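Organic hydroperoxide resistance protein (Legionella pneumophila, PDB 6MJN) probably reduces organic hydroperoxides through a redox-active cysteine pair, protecting the bacterium against peroxide stress as members of the OsmC/Ohr family do. Local coordinates at the interface of chains A and B. Residues are numbered along the deposited sequence; one frame, centred on the assembly and turned at random. Chains: chain A/B, Organic hydroperoxide resistance protein.

The interface of chains A and B. Residues chain A 101, 132-135, 137-138; chain B 132-135, 137-138.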
ATOM      1  N   LEU A 101      -0.969   5.916  -9.742  1.00 36.00           N
ATOM      2  CA  LEU A 101      -0.086   6.394  -8.685  1.00 32.51           C
ATOM      3  C   LEU A 101       1.276   6.829  -9.219  1.00 34.10           C
ATOM      4  O   LEU A 101       1.812   6.252 -10.169  1.00 36.61           O
ATOM      5  CB  LEU A 101       0.132   5.313  -7.612  1.00 37.00           C
ATOM      6  CG  LEU A 101      -1.080   4.809  -6.824  1.00 43.07           C
ATOM      7  CD1 LEU A 101      -0.673   3.620  -5.956  1.00 45.18           C
ATOM      8  CD2 LEU A 101      -1.686   5.907  -5.959  1.00 45.37           C
ATOM      9  N   ASN A 132       9.484  -3.714  -5.216  1.00 21.24           N
ATOM     10  CA  ASN A 132       9.388  -4.783  -6.200  0.52 22.85           C
ATOM     11  C   ASN A 132       7.944  -4.983  -6.659  1.00 22.42           C
ATOM     12  O   ASN A 132       7.739  -5.392  -7.817  1.00 27.04           O
ATOM     13  CB  ASN A 132      10.028  -6.056  -5.647  0.52 28.87           C
ATOM     14  CG  ASN A 132      11.538  -5.904  -5.446  0.52 34.49           C
ATOM     15  OD1 ASN A 132      12.325  -5.868  -6.408  0.52 28.95           O
ATOM     16  ND2 ASN A 132      11.947  -5.785  -4.190  0.52 43.37           N
ATOM     17  N   ALA A 133       6.937  -4.677  -5.829  1.00 24.83           N
ATOM     18  CA  ALA A 133       5.553  -4.806  -6.279  1.00 30.01           C
ATOM     19  C   ALA A 133       5.216  -3.841  -7.420  1.00 25.26           C
ATOM     20  O   ALA A 133       4.456  -4.189  -8.316  1.00 26.58           O
ATOM     21  CB  ALA A 133       4.591  -4.580  -5.110  1.00 26.48           C
ATOM     22  N   ILE A 134       5.705  -2.602  -7.369  1.00 26.30           N
ATOM     23  CA  ILE A 134       5.249  -1.589  -8.309  1.00 23.14           C
ATOM     24  C   ILE A 134       6.247  -1.388  -9.438  1.00 37.69           C
ATOM     25  O   ILE A 134       6.059  -0.497 -10.271  1.00 35.29           O
ATOM     26  CB  ILE A 134       4.952  -0.261  -7.594  1.00 23.81           C
ATOM     27  CG1 ILE A 134       6.245   0.345  -7.037  1.00 25.61           C
ATOM     28  CG2 ILE A 134       3.924  -0.508  -6.515  1.00 23.19           C
ATOM     29  CD1 ILE A 134       5.952   1.620  -6.231  1.00 26.79           C
ATOM     30  N   ARG A 135       7.272  -2.239  -9.518  1.00 34.59           N
ATOM     31  CA  ARG A 135       8.429  -1.951 -10.358  0.69 32.34           C
ATOM     32  C   ARG A 135       8.004  -1.792 -11.809  1.00 29.80           C
ATOM     33  O   ARG A 135       7.265  -2.624 -12.339  1.00 30.41           O
ATOM     34  CB  ARG A 135       9.514  -3.054 -10.194  0.69 29.03           C
ATOM     35  CG  ARG A 135       9.105  -4.543 -10.456  0.69 38.06           C
ATOM     36  CD  ARG A 135      10.109  -5.499  -9.747  0.69 40.26           C
ATOM     37  NE  ARG A 135      10.179  -6.864 -10.267  0.69 35.69           N
ATOM     38  CZ  ARG A 135       9.459  -7.890  -9.829  0.69 41.87           C
ATOM     39  NH1 ARG A 135       8.568  -7.715  -8.869  0.69 28.49           N
ATOM     40  NH2 ARG A 135       9.615  -9.098 -10.368  0.69 33.87           N
ATOM     41  N   ASN A 137       5.766  -0.056 -13.285  1.00 33.78           N
ATOM     42  CA  ASN A 137       4.428   0.484 -13.513  1.00 36.66           C
ATOM     43  C   ASN A 137       4.245   1.850 -12.893  1.00 45.00           C
ATOM     44  O   ASN A 137       3.343   2.599 -13.293  1.00 44.15           O
ATOM     45  CB  ASN A 137       3.354  -0.420 -12.891  1.00 31.90           C
ATOM     46  CG  ASN A 137       3.308  -1.785 -13.533  1.00 32.16           C
ATOM     47  OD1 ASN A 137       3.362  -1.903 -14.740  1.00 35.41           O
ATOM     48  ND2 ASN A 137       3.251  -2.828 -12.706  1.00 33.92           N
ATOM     49  N   VAL A 138       5.026   2.137 -11.871  1.00 34.23           N
ATOM     50  CA  VAL A 138       4.887   3.349 -11.085  1.00 38.51           C
ATOM     51  C   VAL A 138       6.215   4.065 -11.164  1.00 32.34           C
ATOM     52  O   VAL A 138       7.263   3.464 -10.897  1.00 36.54           O
ATOM     53  CB  VAL A 138       4.486   3.046  -9.630  1.00 33.54           C
ATOM     54  CG1 VAL A 138       4.598   4.306  -8.769  1.00 37.82           C
ATOM     55  CG2 VAL A 138       3.072   2.474  -9.581  1.00 34.41           C
TER
ATOM     56  N   ASN B 132      -3.331  -1.712 -11.012  1.00 25.77           N
ATOM     57  CA  ASN B 132      -2.500  -1.263 -12.120  1.00 24.83           C
ATOM     58  C   ASN B 132      -1.061  -1.091 -11.685  1.00 25.43           C
ATOM     59  O   ASN B 132      -0.140  -1.362 -12.467  1.00 28.02           O
ATOM     60  CB  ASN B 132      -3.067   0.034 -12.713  1.00 30.74           C
ATOM     61  CG  ASN B 132      -4.327  -0.216 -13.505  1.00 45.27           C
ATOM     62  OD1 ASN B 132      -4.429  -1.225 -14.217  1.00 42.55           O
ATOM     63  ND2 ASN B 132      -5.299   0.678 -13.377  1.00 43.02           N
ATOM     64  N   ALA B 133      -0.846  -0.690 -10.428  1.00 26.14           N
ATOM     65  CA  ALA B 133       0.515  -0.479  -9.951  1.00 31.09           C
ATOM     66  C   ALA B 133       1.303  -1.780  -9.856  1.00 29.11           C
ATOM     67  O   ALA B 133       2.534  -1.756  -9.964  1.00 27.64           O
ATOM     68  CB  ALA B 133       0.496   0.203  -8.576  1.00 29.29           C
ATOM     69  N   ILE B 134       0.636  -2.920  -9.667  1.00 28.82           N
ATOM     70  CA  ILE B 134       1.352  -4.170  -9.434  1.00 26.76           C
ATOM     71  C   ILE B 134       1.197  -5.153 -10.588  1.00 29.79           C
ATOM     72  O   ILE B 134       1.679  -6.280 -10.488  1.00 28.48           O
ATOM     73  CB  ILE B 134       0.933  -4.809  -8.103  1.00 27.92           C
ATOM     74  CG1 ILE B 134      -0.527  -5.317  -8.175  1.00 29.28           C
ATOM     75  CG2 ILE B 134       1.129  -3.791  -6.974  1.00 27.21           C
ATOM     76  CD1 ILE B 134      -1.090  -5.915  -6.838  1.00 32.63           C
ATOM     77  N   ARG B 135       0.570  -4.744 -11.696  1.00 26.79           N
ATOM     78  CA  ARG B 135       0.364  -5.663 -12.808  0.51 27.60           C
ATOM     79  C   ARG B 135       1.709  -6.156 -13.335  1.00 25.77           C
ATOM     80  O   ARG B 135       2.690  -5.405 -13.403  1.00 28.10           O
ATOM     81  CB  ARG B 135      -0.441  -4.986 -13.928  0.51 29.37           C
ATOM     82  CG  ARG B 135      -1.250  -5.978 -14.760  0.51 37.39           C
ATOM     83  CD  ARG B 135      -2.320  -5.345 -15.657  0.51 48.21           C
ATOM     84  NE  ARG B 135      -3.183  -4.355 -15.002  0.51 50.01           N
ATOM     85  CZ  ARG B 135      -4.146  -4.629 -14.125  0.51 42.88           C
ATOM     86  NH1 ARG B 135      -4.392  -5.878 -13.736  0.51 38.81           N
ATOM     87  NH2 ARG B 135      -4.867  -3.636 -13.629  0.51 31.71           N
ATOM     88  N   ASN B 137       3.901  -7.857 -11.919  1.00 26.49           N
ATOM     89  CA  ASN B 137       4.878  -8.066 -10.844  1.00 31.00           C
ATOM     90  C   ASN B 137       4.367  -8.937  -9.716  1.00 34.22           C
ATOM     91  O   ASN B 137       5.162  -9.643  -9.075  1.00 35.81           O
ATOM     92  CB  ASN B 137       5.309  -6.758 -10.180  1.00 28.29           C
ATOM     93  CG  ASN B 137       5.946  -5.785 -11.127  1.00 29.01           C
ATOM     94  OD1 ASN B 137       6.751  -6.158 -11.986  1.00 32.47           O
ATOM     95  ND2 ASN B 137       5.613  -4.506 -10.949  1.00 28.93           N
ATOM     96  N   VAL B 138       3.087  -8.812  -9.386  1.00 29.57           N
ATOM     97  CA  VAL B 138       2.482  -9.488  -8.247  1.00 34.55           C
ATOM     98  C   VAL B 138       1.384 -10.386  -8.787  1.00 39.09           C
ATOM     99  O   VAL B 138       0.542  -9.951  -9.583  1.00 35.11           O
ATOM    100  CB  VAL B 138       1.929  -8.493  -7.204  1.00 30.88           C
ATOM    101  CG1 VAL B 138       1.153  -9.228  -6.109  1.00 40.97           C
ATOM    102  CG2 VAL B 138       3.071  -7.663  -6.586  1.00 36.41           C
TER
HETATM  103  O   HOH W   1       7.470 -11.033 -10.401  1.00 44.31           O
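Two symmetry-related asparagine amides carry the polar part of this two-fold contact between identical chains. Each inserts its ND2 between two main-chain carbonyls of the partner. B:Asn137 ND2 donates to A:Ala133 O at 2.9 Å and to A:Arg135 O, also at 2.9 Å; the latter bond lies on a carbonyl lone pair and is nearly straight (163° at H). Toward A:Ala133 O the same ND2 stands well above the plane of that carbonyl, away from its lone pairs. In the twin, A:Asn137 ND2 reaches B:Arg135 O at 2.7 Å, again on a lone pair, and B:Ala133 O at 3.0 Å. All four acceptors lie close to the plane of the donating amide, so the paired bonds fix its rotation. CG sits beside the backbone N in both asparagines, anti to the carbonyl carbon, which sends the amide across to the partner.

The arginines break the symmetry. In A:Arg135, CG lies between the backbone N and the carbonyl carbon, the crowded position (chi1 56°). The chain runs extended from CG to NE, crossing B:Asn137 obliquely, with its CG against the amide, the two planes 19° apart and OD1 above the rim of one guanidinium face. NH1 donates a hydrogen bond of 2.7 Å to A:Asn132 O, which lies in the guanidinium plane, though the donor stands above the carbonyl plane; NH2 meets a water that also contacts B:Asn137 O. B:Arg135, its CG roughly anti to the backbone N, turns instead to its own B:Asn132, where NH2 donates to the side-chain OD1.

Apolar packing is formed by small groups: A:Val138 CG2 touches B:Ala133 CB at 3.6 Å, and A:Ala133 CB meets B:Val138 CG2 at 3.7 Å. The CG2 methyls of the isoleucines flank the alanines.

This is likely the dimer typical of OsmC-family proteins. In the fold, the patch joins the C-terminal end of helix 129-134 and the loop leading to strand 140-146 with their counterparts, while A:Leu101 of strand 99-110 borders it.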